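Local structure of listeriolysin O (Listeria monocytogenes, 4CDB) at residues N195-F198 with G199-S202; T297-I300 with K301-F305; W415-N419 with K420-A424; N462-V466 with K467-I471; W474-T477 with L478-K481. The protein perforates cholesterol-containing host membranes by binding to them, changing shape drastically and inserting as an oligomeric pore. One frame throughout, in Å; residues are numbered along the deposited sequence.

Contact 1. Residues N195-F198 with G199-S202; sequences NVNF and GAIS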
loop_
_atom_site.group_PDB
_atom_site.type_symbol
_atom_site.label_atom_id
_atom_site.label_comp_id
_atom_site.label_asym_id
_atom_site.label_seq_id
_atom_site.Cartn_x
_atom_site.Cartn_y
_atom_site.Cartn_z
ATOM N N ASN A 195 -4.761 -1.309 -12.124
ATOM C CA ASN A 195 -4.649 -0.030 -12.822
ATOM C C ASN A 195 -4.689 1.170 -11.877
ATOM O O ASN A 195 -5.632 1.959 -11.903
ATOM C CB ASN A 195 -5.733 0.105 -13.899
ATOM C CG ASN A 195 -5.666 -0.997 -14.941
ATOM O OD1 ASN A 195 -6.631 -1.731 -15.149
ATOM N ND2 ASN A 195 -4.522 -1.115 -15.608
ATOM N N VAL A 196 -3.661 1.301 -11.044
ATOM C CA VAL A 196 -3.560 2.431 -10.127
ATOM C C VAL A 196 -3.410 3.741 -10.900
ATOM O O VAL A 196 -2.524 3.879 -11.744
ATOM C CB VAL A 196 -2.375 2.269 -9.156
ATOM C CG1 VAL A 196 -2.257 3.488 -8.255
ATOM C CG2 VAL A 196 -2.535 0.993 -8.331
ATOM N N ASN A 197 -4.287 4.698 -10.612
ATOM C CA ASN A 197 -4.301 5.969 -11.329
ATOM C C ASN A 197 -3.299 6.966 -10.746
ATOM O O ASN A 197 -3.675 7.869 -9.999
ATOM C CB ASN A 197 -5.713 6.565 -11.313
ATOM C CG ASN A 197 -5.928 7.599 -12.401
ATOM O OD1 ASN A 197 -5.006 8.315 -12.788
ATOM N ND2 ASN A 197 -7.157 7.680 -12.900
ATOM N N PHE A 198 -2.028 6.803 -11.100
ATOM C CA PHE A 198 -0.965 7.660 -10.584
ATOM C C PHE A 198 -1.105 9.112 -11.048
ATOM O O PHE A 198 -0.689 10.040 -10.349
ATOM C CB PHE A 198 0.407 7.111 -10.985
ATOM C CG PHE A 198 0.703 5.746 -10.426
ATOM C CD1 PHE A 198 0.875 5.561 -9.064
ATOM C CD2 PHE A 198 0.825 4.649 -11.267
ATOM C CE1 PHE A 198 1.154 4.306 -8.549
ATOM C CE2 PHE A 198 1.105 3.393 -10.756
ATOM C CZ PHE A 198 1.269 3.224 -9.395
ATOM N N GLY A 199 -1.686 9.301 -12.228
ATOM C CA GLY A 199 -1.892 10.630 -12.774
ATOM C C GLY A 199 -2.862 11.454 -11.949
ATOM O O GLY A 199 -2.578 12.600 -11.602
ATOM N N ALA A 200 -4.009 10.861 -11.630
ATOM C CA ALA A 200 -5.054 11.549 -10.878
ATOM C C ALA A 200 -4.613 11.846 -9.446
ATOM O O ALA A 200 -4.960 12.885 -8.884
ATOM C CB ALA A 200 -6.334 10.730 -10.883
ATOM N N ILE A 201 -3.849 10.927 -8.866
ATOM C CA ILE A 201 -3.301 11.113 -7.528
ATOM C C ILE A 201 -2.298 12.262 -7.526
ATOM O O ILE A 201 -2.228 13.041 -6.574
ATOM C CB ILE A 201 -2.613 9.827 -7.026
ATOM C CG1 ILE A 201 -3.612 8.672 -6.980
ATOM C CG2 ILE A 201 -2.008 10.038 -5.647
ATOM C CD1 ILE A 201 -2.977 7.329 -6.680
ATOM N N SER A 202 -1.528 12.367 -8.603
ATOM C CA SER A 202 -0.527 13.417 -8.724
ATOM C C SER A 202 -1.167 14.794 -8.896
ATOM O O SER A 202 -0.549 15.815 -8.604
ATOM C CB SER A 202 0.414 13.122 -9.891
ATOM O OG SER A 202 1.406 14.126 -10.004
HETATM O O HOH W 1 -2.656 7.614 -13.810
#

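Contact 2. Residues T297-I300 with K301-F305; sequences TNII and KNSSF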
loop_
_atom_site.group_PDB
_atom_site.type_symbol
_atom_site.label_atom_id
_atom_site.label_comp_id
_atom_site.label_asym_id
_atom_site.label_seq_id
_atom_site.Cartn_x
_atom_site.Cartn_y
_atom_site.Cartn_z
ATOM N N THR A 297 -17.157 7.432 8.095
ATOM C CA THR A 297 -18.319 6.774 7.509
ATOM C C THR A 297 -18.642 7.357 6.134
ATOM O O THR A 297 -19.084 6.642 5.234
ATOM C CB THR A 297 -19.554 6.892 8.429
ATOM O OG1 THR A 297 -19.209 6.461 9.753
ATOM C CG2 THR A 297 -20.701 6.040 7.909
ATOM N N ASN A 298 -18.408 8.656 5.974
ATOM C CA ASN A 298 -18.674 9.330 4.708
ATOM C C ASN A 298 -17.650 8.964 3.639
ATOM O O ASN A 298 -18.003 8.741 2.482
ATOM C CB ASN A 298 -18.716 10.848 4.899
ATOM C CG ASN A 298 -19.539 11.548 3.834
ATOM O OD1 ASN A 298 -19.033 11.892 2.767
ATOM N ND2 ASN A 298 -20.819 11.764 4.123
ATOM N N ILE A 299 -16.381 8.908 4.032
ATOM C CA ILE A 299 -15.314 8.514 3.119
ATOM C C ILE A 299 -15.571 7.110 2.578
ATOM O O ILE A 299 -15.499 6.878 1.371
ATOM C CB ILE A 299 -13.930 8.573 3.801
ATOM C CG1 ILE A 299 -13.582 10.014 4.176
ATOM C CG2 ILE A 299 -12.855 7.990 2.892
ATOM C CD1 ILE A 299 -12.213 10.170 4.807
ATOM N N ILE A 300 -15.893 6.186 3.481
ATOM C CA ILE A 300 -16.176 4.798 3.121
ATOM C C ILE A 300 -17.363 4.683 2.166
ATOM O O ILE A 300 -17.320 3.916 1.202
ATOM C CB ILE A 300 -16.414 3.929 4.379
ATOM C CG1 ILE A 300 -15.123 3.829 5.191
ATOM C CG2 ILE A 300 -16.908 2.537 4.003
ATOM C CD1 ILE A 300 -15.231 2.956 6.417
ATOM N N LYS A 301 -18.410 5.458 2.431
ATOM C CA LYS A 301 -19.594 5.489 1.575
ATOM C C LYS A 301 -19.245 5.904 0.146
ATOM O O LYS A 301 -19.843 5.422 -0.816
ATOM C CB LYS A 301 -20.641 6.443 2.156
ATOM C CG LYS A 301 -21.903 6.579 1.318
ATOM C CD LYS A 301 -22.659 5.261 1.236
ATOM C CE LYS A 301 -23.869 5.370 0.321
ATOM N NZ LYS A 301 -23.476 5.617 -1.095
ATOM N N ASN A 302 -18.266 6.795 0.018
ATOM C CA ASN A 302 -17.858 7.306 -1.285
ATOM C C ASN A 302 -16.519 6.731 -1.751
ATOM O O ASN A 302 -15.803 7.353 -2.536
ATOM C CB ASN A 302 -17.807 8.836 -1.265
ATOM C CG ASN A 302 -19.065 9.455 -0.676
ATOM O OD1 ASN A 302 -20.059 9.659 -1.376
ATOM N ND2 ASN A 302 -19.027 9.756 0.616
ATOM N N SER A 303 -16.186 5.541 -1.264
ATOM C CA SER A 303 -14.960 4.864 -1.676
ATOM C C SER A 303 -15.280 3.518 -2.315
ATOM O O SER A 303 -16.237 2.850 -1.923
ATOM C CB SER A 303 -14.029 4.657 -0.479
ATOM O OG SER A 303 -13.703 5.889 0.139
ATOM N N SER A 304 -14.472 3.122 -3.294
ATOM C CA SER A 304 -14.650 1.841 -3.973
ATOM C C SER A 304 -13.437 0.933 -3.776
ATOM O O SER A 304 -12.406 1.364 -3.262
ATOM C CB SER A 304 -14.900 2.066 -5.464
ATOM O OG SER A 304 -13.801 2.726 -6.064
ATOM N N PHE A 305 -13.562 -0.326 -4.186
ATOM C CA PHE A 305 -12.436 -1.251 -4.110
ATOM C C PHE A 305 -12.367 -2.145 -5.340
ATOM O O PHE A 305 -13.387 -2.452 -5.960
ATOM C CB PHE A 305 -12.497 -2.105 -2.835
ATOM C CG PHE A 305 -13.498 -3.230 -2.894
ATOM C CD1 PHE A 305 -14.808 -3.027 -2.497
ATOM C CD2 PHE A 305 -13.125 -4.493 -3.334
ATOM C CE1 PHE A 305 -15.731 -4.056 -2.547
ATOM C CE2 PHE A 305 -14.044 -5.524 -3.390
ATOM C CZ PHE A 305 -15.348 -5.305 -2.993
#

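Contact 3. Residues W415-N419 with K420-A424; sequences WSENN and KSKLA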
loop_
_atom_site.group_PDB
_atom_site.type_symbol
_atom_site.label_atom_id
_atom_site.label_comp_id
_atom_site.label_asym_id
_atom_site.label_seq_id
_atom_site.Cartn_x
_atom_site.Cartn_y
_atom_site.Cartn_z
ATOM N N TRP A 415 -16.125 44.283 2.036
ATOM C CA TRP A 415 -17.454 44.255 1.447
ATOM C C TRP A 415 -17.736 45.598 0.782
ATOM O O TRP A 415 -17.392 46.650 1.322
ATOM C CB TRP A 415 -18.507 43.966 2.515
ATOM C CG TRP A 415 -19.877 43.715 1.961
ATOM C CD1 TRP A 415 -20.189 43.291 0.701
ATOM C CD2 TRP A 415 -21.122 43.882 2.648
ATOM N NE1 TRP A 415 -21.552 43.179 0.564
ATOM C CE2 TRP A 415 -22.148 43.535 1.745
ATOM C CE3 TRP A 415 -21.469 44.286 3.940
ATOM C CZ2 TRP A 415 -23.498 43.583 2.095
ATOM C CZ3 TRP A 415 -22.808 44.333 4.285
ATOM C CH2 TRP A 415 -23.806 43.984 3.367
ATOM N N SER A 416 -18.357 45.555 -0.390
ATOM C CA SER A 416 -18.644 46.761 -1.155
ATOM C C SER A 416 -19.619 47.690 -0.436
ATOM O O SER A 416 -19.632 48.894 -0.683
ATOM C CB SER A 416 -19.203 46.388 -2.526
ATOM O OG SER A 416 -20.424 45.689 -2.386
ATOM N N GLU A 417 -20.437 47.129 0.450
ATOM C CA GLU A 417 -21.452 47.910 1.150
ATOM C C GLU A 417 -20.958 48.457 2.487
ATOM O O GLU A 417 -21.738 48.993 3.273
ATOM C CB GLU A 417 -22.723 47.081 1.362
ATOM C CG GLU A 417 -23.344 46.542 0.079
ATOM C CD GLU A 417 -23.870 47.636 -0.837
ATOM O OE1 GLU A 417 -24.169 48.744 -0.343
ATOM O OE2 GLU A 417 -23.996 47.380 -2.052
ATOM N N ASN A 418 -19.661 48.317 2.742
ATOM C CA ASN A 418 -19.071 48.824 3.977
ATOM C C ASN A 418 -19.281 50.326 4.161
ATOM O O ASN A 418 -19.170 51.098 3.205
ATOM C CB ASN A 418 -17.577 48.495 4.041
ATOM C CG ASN A 418 -17.305 47.095 4.565
ATOM O OD1 ASN A 418 -18.228 46.325 4.834
ATOM N ND2 ASN A 418 -16.028 46.760 4.710
ATOM N N ASN A 419 -19.592 50.723 5.392
ATOM C CA ASN A 419 -19.723 52.129 5.763
ATOM C C ASN A 419 -20.826 52.866 5.001
ATOM O O ASN A 419 -20.749 54.078 4.799
ATOM C CB ASN A 419 -18.381 52.855 5.601
ATOM C CG ASN A 419 -17.249 52.162 6.338
ATOM O OD1 ASN A 419 -17.387 51.793 7.505
ATOM N ND2 ASN A 419 -16.126 51.970 5.655
ATOM N N LYS A 420 -21.849 52.129 4.579
ATOM C CA LYS A 420 -22.998 52.732 3.914
ATOM C C LYS A 420 -24.244 52.613 4.785
ATOM O O LYS A 420 -24.557 51.538 5.290
ATOM C CB LYS A 420 -23.241 52.082 2.550
ATOM C CG LYS A 420 -22.107 52.270 1.552
ATOM C CD LYS A 420 -22.441 51.627 0.212
ATOM C CE LYS A 420 -21.303 51.784 -0.788
ATOM N NZ LYS A 420 -21.622 51.155 -2.102
ATOM N N SER A 421 -24.954 53.723 4.957
ATOM C CA SER A 421 -26.163 53.735 5.776
ATOM C C SER A 421 -27.297 52.913 5.166
ATOM O O SER A 421 -27.692 53.129 4.019
ATOM C CB SER A 421 -26.622 55.168 6.019
ATOM O OG SER A 421 -25.670 55.845 6.817
ATOM N N LYS A 422 -27.823 51.975 5.945
ATOM C CA LYS A 422 -28.854 51.071 5.455
ATOM C C LYS A 422 -30.111 51.171 6.306
ATOM O O LYS A 422 -30.033 51.201 7.534
ATOM C CB LYS A 422 -28.347 49.628 5.470
ATOM C CG LYS A 422 -27.074 49.391 4.666
ATOM C CD LYS A 422 -27.297 49.634 3.180
ATOM C CE LYS A 422 -26.044 49.315 2.372
ATOM N NZ LYS A 422 -26.247 49.555 0.913
ATOM N N LEU A 423 -31.264 51.224 5.648
ATOM C CA LEU A 423 -32.546 51.231 6.344
ATOM C C LEU A 423 -33.201 49.857 6.246
ATOM O O LEU A 423 -32.977 49.123 5.283
ATOM C CB LEU A 423 -33.484 52.281 5.740
ATOM C CG LEU A 423 -33.076 53.752 5.811
ATOM C CD1 LEU A 423 -34.170 54.649 5.249
ATOM C CD2 LEU A 423 -32.761 54.135 7.242
ATOM N N ALA A 424 -34.002 49.509 7.248
ATOM C CA ALA A 424 -34.794 48.286 7.192
ATOM C C ALA A 424 -35.876 48.477 6.136
ATOM O O ALA A 424 -36.378 49.590 5.968
ATOM C CB ALA A 424 -35.417 48.006 8.549
HETATM O O HOH W 2 -23.258 49.375 5.628
#

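Contact 4. Residues N462-V466 with K467-I471; sequences NLPLV and KNRNI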
loop_
_atom_site.group_PDB
_atom_site.type_symbol
_atom_site.label_atom_id
_atom_site.label_comp_id
_atom_site.label_asym_id
_atom_site.label_seq_id
_atom_site.Cartn_x
_atom_site.Cartn_y
_atom_site.Cartn_z
ATOM N N ASN A 462 -12.074 37.566 13.401
ATOM C CA ASN A 462 -11.372 36.311 13.147
ATOM C C ASN A 462 -12.298 35.096 13.150
ATOM O O ASN A 462 -11.995 34.071 13.761
ATOM C CB ASN A 462 -10.237 36.121 14.155
ATOM C CG ASN A 462 -9.332 37.335 14.246
ATOM O OD1 ASN A 462 -9.030 37.975 13.239
ATOM N ND2 ASN A 462 -8.900 37.663 15.459
ATOM N N LEU A 463 -13.430 35.226 12.466
ATOM C CA LEU A 463 -14.413 34.154 12.391
ATOM C C LEU A 463 -14.049 33.163 11.290
ATOM O O LEU A 463 -13.514 33.554 10.250
ATOM C CB LEU A 463 -15.811 34.727 12.146
ATOM C CG LEU A 463 -16.360 35.662 13.225
ATOM C CD1 LEU A 463 -17.708 36.233 12.810
ATOM C CD2 LEU A 463 -16.470 34.934 14.554
ATOM N N PRO A 464 -14.333 31.872 11.519
ATOM C CA PRO A 464 -14.037 30.840 10.521
ATOM C C PRO A 464 -14.998 30.919 9.344
ATOM O O PRO A 464 -16.106 31.436 9.487
ATOM C CB PRO A 464 -14.274 29.541 11.292
ATOM C CG PRO A 464 -15.306 29.902 12.308
ATOM C CD PRO A 464 -14.955 31.304 12.730
ATOM N N LEU A 465 -14.573 30.413 8.192
ATOM C CA LEU A 465 -15.440 30.360 7.023
ATOM C C LEU A 465 -16.398 29.177 7.123
ATOM O O LEU A 465 -15.968 28.024 7.173
ATOM C CB LEU A 465 -14.610 30.254 5.742
ATOM C CG LEU A 465 -15.402 30.027 4.453
ATOM C CD1 LEU A 465 -16.370 31.176 4.215
ATOM C CD2 LEU A 465 -14.471 29.841 3.262
ATOM N N VAL A 466 -17.696 29.466 7.160
ATOM C CA VAL A 466 -18.718 28.425 7.200
ATOM C C VAL A 466 -19.587 28.474 5.949
ATOM O O VAL A 466 -19.457 29.385 5.134
ATOM C CB VAL A 466 -19.611 28.555 8.446
ATOM C CG1 VAL A 466 -18.787 28.347 9.703
ATOM C CG2 VAL A 466 -20.299 29.915 8.469
ATOM N N LYS A 467 -20.476 27.496 5.799
ATOM C CA LYS A 467 -21.343 27.435 4.626
ATOM C C LYS A 467 -22.316 28.612 4.596
ATOM O O LYS A 467 -22.427 29.315 3.591
ATOM C CB LYS A 467 -22.103 26.107 4.583
ATOM C CG LYS A 467 -22.707 25.798 3.226
ATOM C CD LYS A 467 -21.643 25.878 2.140
ATOM C CE LYS A 467 -22.217 25.618 0.757
ATOM N NZ LYS A 467 -21.216 25.916 -0.310
ATOM N N ASN A 468 -23.015 28.822 5.707
ATOM C CA ASN A 468 -23.924 29.952 5.838
ATOM C C ASN A 468 -23.834 30.610 7.209
ATOM O O ASN A 468 -24.298 30.052 8.205
ATOM C CB ASN A 468 -25.368 29.527 5.555
ATOM C CG ASN A 468 -25.634 29.315 4.079
ATOM O OD1 ASN A 468 -25.952 30.257 3.353
ATOM N ND2 ASN A 468 -25.510 28.073 3.626
ATOM N N ARG A 469 -23.222 31.789 7.256
ATOM C CA ARG A 469 -23.210 32.592 8.473
ATOM C C ARG A 469 -24.289 33.666 8.381
ATOM O O ARG A 469 -24.202 34.574 7.553
ATOM C CB ARG A 469 -21.839 33.234 8.698
ATOM C CG ARG A 469 -21.778 34.123 9.932
ATOM C CD ARG A 469 -20.372 34.641 10.193
ATOM N NE ARG A 469 -19.415 33.555 10.375
ATOM C CZ ARG A 469 -19.216 32.913 11.521
ATOM N NH1 ARG A 469 -19.912 33.244 12.598
ATOM N NH2 ARG A 469 -18.322 31.938 11.588
ATOM N N ASN A 470 -25.308 33.553 9.228
ATOM C CA ASN A 470 -26.433 34.479 9.190
ATOM C C ASN A 470 -26.315 35.587 10.229
ATOM O O ASN A 470 -26.482 35.351 11.427
ATOM C CB ASN A 470 -27.755 33.730 9.363
ATOM C CG ASN A 470 -27.909 32.593 8.375
ATOM O OD1 ASN A 470 -28.235 32.809 7.208
ATOM N ND2 ASN A 470 -27.676 31.371 8.839
ATOM N N ILE A 471 -26.024 36.794 9.757
ATOM C CA ILE A 471 -25.928 37.957 10.629
ATOM C C ILE A 471 -27.235 38.736 10.577
ATOM O O ILE A 471 -27.624 39.246 9.525
ATOM C CB ILE A 471 -24.777 38.887 10.202
ATOM C CG1 ILE A 471 -23.469 38.102 10.098
ATOM C CG2 ILE A 471 -24.636 40.051 11.174
ATOM C CD1 ILE A 471 -22.946 37.613 11.431
HETATM O O HOH W 3 -18.137 33.123 8.208
#

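Contact 5. Residues W474-T477 with L478-K481; sequences WGTT and LYPK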
loop_
_atom_site.group_PDB
_atom_site.type_symbol
_atom_site.label_atom_id
_atom_site.label_comp_id
_atom_site.label_asym_id
_atom_site.label_seq_id
_atom_site.Cartn_x
_atom_site.Cartn_y
_atom_site.Cartn_z
ATOM N N TRP A 474 -31.835 43.640 14.755
ATOM C CA TRP A 474 -33.184 44.173 14.893
ATOM C C TRP A 474 -33.305 44.984 16.177
ATOM O O TRP A 474 -32.296 45.417 16.739
ATOM C CB TRP A 474 -34.229 43.052 14.844
ATOM C CG TRP A 474 -34.164 42.069 15.981
ATOM C CD1 TRP A 474 -34.954 42.054 17.096
ATOM C CD2 TRP A 474 -33.273 40.949 16.108
ATOM N NE1 TRP A 474 -34.607 41.000 17.908
ATOM C CE2 TRP A 474 -33.579 40.306 17.326
ATOM C CE3 TRP A 474 -32.246 40.430 15.313
ATOM C CZ2 TRP A 474 -32.892 39.172 17.768
ATOM C CZ3 TRP A 474 -31.566 39.301 15.754
ATOM C CH2 TRP A 474 -31.892 38.686 16.969
ATOM N N GLY A 475 -34.534 45.192 16.639
ATOM C CA GLY A 475 -34.757 45.984 17.834
ATOM C C GLY A 475 -34.899 47.463 17.531
ATOM O O GLY A 475 -35.228 47.847 16.407
ATOM N N THR A 476 -34.645 48.295 18.537
ATOM C CA THR A 476 -34.821 49.734 18.409
ATOM C C THR A 476 -33.507 50.465 18.650
ATOM O O THR A 476 -32.480 49.841 18.913
ATOM C CB THR A 476 -35.870 50.260 19.406
ATOM O OG1 THR A 476 -35.434 49.993 20.745
ATOM C CG2 THR A 476 -37.217 49.592 19.171
ATOM N N THR A 477 -33.552 51.792 18.566
ATOM C CA THR A 477 -32.366 52.619 18.759
ATOM C C THR A 477 -31.822 52.506 20.177
ATOM O O THR A 477 -30.610 52.546 20.390
ATOM C CB THR A 477 -32.657 54.098 18.459
ATOM O OG1 THR A 477 -33.748 54.545 19.274
ATOM C CG2 THR A 477 -33.015 54.285 16.993
ATOM N N LEU A 478 -32.724 52.371 21.145
ATOM C CA LEU A 478 -32.327 52.217 22.539
ATOM C C LEU A 478 -32.002 50.763 22.862
ATOM O O LEU A 478 -31.152 50.481 23.705
ATOM C CB LEU A 478 -33.426 52.727 23.475
ATOM C CG LEU A 478 -33.804 54.203 23.334
ATOM C CD1 LEU A 478 -34.789 54.604 24.421
ATOM C CD2 LEU A 478 -32.568 55.094 23.361
ATOM N N TYR A 479 -32.679 49.841 22.186
ATOM C CA TYR A 479 -32.474 48.418 22.436
ATOM C C TYR A 479 -32.243 47.618 21.158
ATOM O O TYR A 479 -33.126 46.884 20.708
ATOM C CB TYR A 479 -33.649 47.837 23.224
ATOM C CG TYR A 479 -33.855 48.498 24.570
ATOM C CD1 TYR A 479 -33.056 48.165 25.655
ATOM C CD2 TYR A 479 -34.848 49.452 24.754
ATOM C CE1 TYR A 479 -33.238 48.764 26.887
ATOM C CE2 TYR A 479 -35.039 50.056 25.986
ATOM C CZ TYR A 479 -34.230 49.707 27.048
ATOM O OH TYR A 479 -34.408 50.300 28.278
ATOM N N PRO A 480 -31.045 47.751 20.571
ATOM C CA PRO A 480 -30.725 46.960 19.382
ATOM C C PRO A 480 -30.403 45.516 19.762
ATOM O O PRO A 480 -29.754 45.275 20.783
ATOM C CB PRO A 480 -29.481 47.659 18.832
ATOM C CG PRO A 480 -28.817 48.237 20.036
ATOM C CD PRO A 480 -29.935 48.639 20.967
ATOM N N LYS A 481 -30.874 44.569 18.957
ATOM C CA LYS A 481 -30.537 43.164 19.155
ATOM C C LYS A 481 -29.827 42.604 17.931
ATOM O O LYS A 481 -29.907 43.172 16.841
ATOM C CB LYS A 481 -31.781 42.328 19.457
ATOM C CG LYS A 481 -32.439 42.624 20.791
ATOM C CD LYS A 481 -33.519 43.676 20.640
ATOM C CE LYS A 481 -34.258 43.899 21.947
ATOM N NZ LYS A 481 -35.319 44.932 21.798
#

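Contact 1. Residues N195-F198 with G199-S202
Asn197 and the residues after it form the first turn of helix 198-202, joined without a break to the loop that leaves helix 187-194. The backbone carbonyl Asn197 O accepts from Ile201 N at 3.3 Å, and Phe198 O accepts from Ser202 N at 3.0 Å, the i to i+4 bonds with which a helix starts. Just before them the chain bends in an inverse gamma turn centred on Asn197, closed by a weak bond from Phe198 N to Val196 O.

The Asn197 side chain caps the turn. With CG anti to the backbone N (chi1 -160°), the amide folds over the helix start and OD1 receives Ala200 N at 3.0 Å; the donor stands 51° above the amide carbonyl plane. Ala200 CB packs 3.4 Å from the same OD1. A water donates a hydrogen bond to OD1 and accepts one from Gly199 N, extending the cap to a second N-H of the first turn. On the buried flank Ile201 CG1 lies 3.1 Å from Asn197 O, while its CD1 meets Val196 CG1 at 4.2 Å. That valine methyl also sits over one face of the Phe198 ring, near its rim, and the ring continues against Leu179 of helix 176-183.

This is an N-cap asparagine, here at the head of a short helix within residues 196-205, which are expected to become a transmembrane beta strand in the pore.

Contact 2. Residues T297-I300 with K301-F305
The C-terminal end of helix 294-301 and its passage into strand 303-310 make up this contact, in a region where residues 291-303 are expected to form a transmembrane beta strand in the pore. Asn302 is the first residue to depart from helical geometry, and it meets the last carbonyls of the helix through both backbone and side chain. The final regular turn is marked by Lys301 N bonding to Thr297 O at 3.1 Å and by Asn302 N bonding to Asn298 O at 3.2 Å; a weak second bond runs from Asn302 N to Ile299 O. One step further, Ser303 N reaches Ile300 O at 3.2 Å from well above the carbonyl plane, 72° out of it, as the chain swings out of the helix.

Two side chains turn back to Asn298 O and Ile299 O. Asn302, its CG beside the backbone N (chi1 -49°), directs ND2 to Asn298 O, and the Ser303 hydroxyl donates to Ile299 O; both are modelled very short, so their exact lengths are doubtful. The Asn298 amide rises next to that of Asn302, OD1 lying 3.0 Å from ND2 with the two planes 37° apart. Ile299 CG2 flanks the serine hydroxyl.

Ile299 and Ile300 lean on helix 277-286, touching Ala280 and Ala284 respectively, and Ser303 meets Phe281 of that helix. Beyond the turn the backbone pairs with both flanking strands, Ser304 with Ser269 of strand 262-270 and Phe305 with Gly323 of strand 319-324.

Contact 3. Residues W415-N419 with K420-A424
Glu417 OE1 and Lys422 NZ form a salt bridge of 2.6 Å, the lysine nitrogen approaching from above the carboxylate plane, 47° out of it. The two side chains cross at about a right angle, and Lys422 CE passes 3.3 Å from the same oxygen. Lys420 comes from another direction: its extended chain runs past the glutamate, CD lying 3.4 Å from Glu417 OE1, and its NZ makes a long salt bridge to that oxygen at 3.9 Å. The Lys420 ammonium also gives a weak bond to Ser416 O. Two positive charges round one carboxylate would probably keep it ionised.

Bends in the side chains bring the charges together. Glu417 folds back at chi2 (-65°), and Lys422 bends at the same torsion before reaching across. At the base of the glutamate, Glu417 CB sits over the centre of one face of the Trp415 ring, 3.5 Å above its plane, and Trp415 itself packs on Phe426 and Ile430 of strand 426-432. The backbone is held by Asn418 N to Trp415 O, by a weak bond from Lys420 N to Glu417 O, and by a water donating to both Glu417 O and Lys420 O.

Further out, Asn418 OD1 accepts from Ile395 N of strand 391-402. Overlapping type I and type II beta turns, bridged by a surface salt-bridge network, thus shape the connection from strand 408-414 to strand 426-432 in the C-terminal beta sandwich.

Contact 4. Residues N462-V466 with K467-I471
Arg469 lays its guanidinium across the bend formed by Leu463, Pro464 and Val466, crossing each of these side chains at about a right angle. Leu463 CD1 covers one face of the group, 3.6 Å above its plane and offset toward the rim, with NH1 3.7 Å away. The edge is polar: NH2 donates to Pro464 O at 3.1 Å, the oxygen lying only 13° out of the guanidinium plane, and the N-H...O angle is 159°. A water, also in that plane, accepts from NE and donates to Pro464 O, so a direct and a water-mediated link meet at one carbonyl.

The arginine leaves its strand with CG anti to the backbone N and bends at chi3 (-59°), which turns the planar head back to the loop. Val466 CG2 packs 3.7 Å from Arg469 CB, and Pro464 CD lies 3.6 Å from NH2. The remaining amino group, NH1, donates to Asn484 OD1 on strand 480-486.

Each of the three guanidinium nitrogens of this buried arginine thus has a hydrogen-bond partner, a main-chain carbonyl, a water or an asparagine, with an apolar methyl on one of its faces; these links join the loop after strand 452-463 to strands 468-475 and 480-486.

Contact 5. Residues W474-T477 with L478-K481
Trp474 and Lys481 pair through their backbones as an antiparallel hydrogen-bonded pair: Trp474 N donates to Lys481 O at 2.9 Å and Lys481 N to Trp474 O at 2.8 Å. Gly475 and Pro480 follow as a non-hydrogen-bonded pair, and Thr476 N then bonds to Tyr479 O at 3.0 Å. Gly475 has positive phi (88°), and its CA makes a CA-H...O contact with Tyr479 O.

Side-chain polar bonds add to the backbone ones at the turn. Thr476 OG1, between its backbone N and carbonyl carbon (chi1 61°), accepts from Tyr479 N at 3.1 Å; the hydroxyl also lies at the edge of the Tyr479 ring. Lys481 NZ returns to Tyr479 O at 3.1 Å, reaching it from the face opposite to Thr476 N, so two donors grip this carbonyl.

The apolar contact is a CH-pi contact. Lys481 CB sits over the five-membered ring of Trp474, 3.6 Å from its centroid, and the lysine chain crosses the indole at about a right angle before CD passes 3.8 Å from Gly475 CA. On the other flank Pro480 packs on Arg455 and Val457 of strand 452-463, and Thr477 touches Tyr389.

The result is a beta hairpin between strands 468-475 and 480-486, whose turn carries Thr477 and Leu478, assigned as the cholesterol-binding motif of this member of the cholesterol-dependent cytolysin family.

The five contacts follow in series along the chain and fall into two groups. Contacts 1 and 2, with centres about 18 Å apart, lie in the pore-forming part, each overlapping a region, partly helical here, that is expected to become transmembrane beta strand in the pore. Contacts 3, 4 and 5 belong to the C-terminal beta sandwich domain, their centres about 17 to 23 Å from one another. Contacts 4 and 5 share strand 468-475, the first at its start, the second at its hairpin end. Contact 5 lies about 58 Å from contact 1, centre to centre, so the cholesterol-binding tip and the helices expected to refold sit far apart in this elongated molecule.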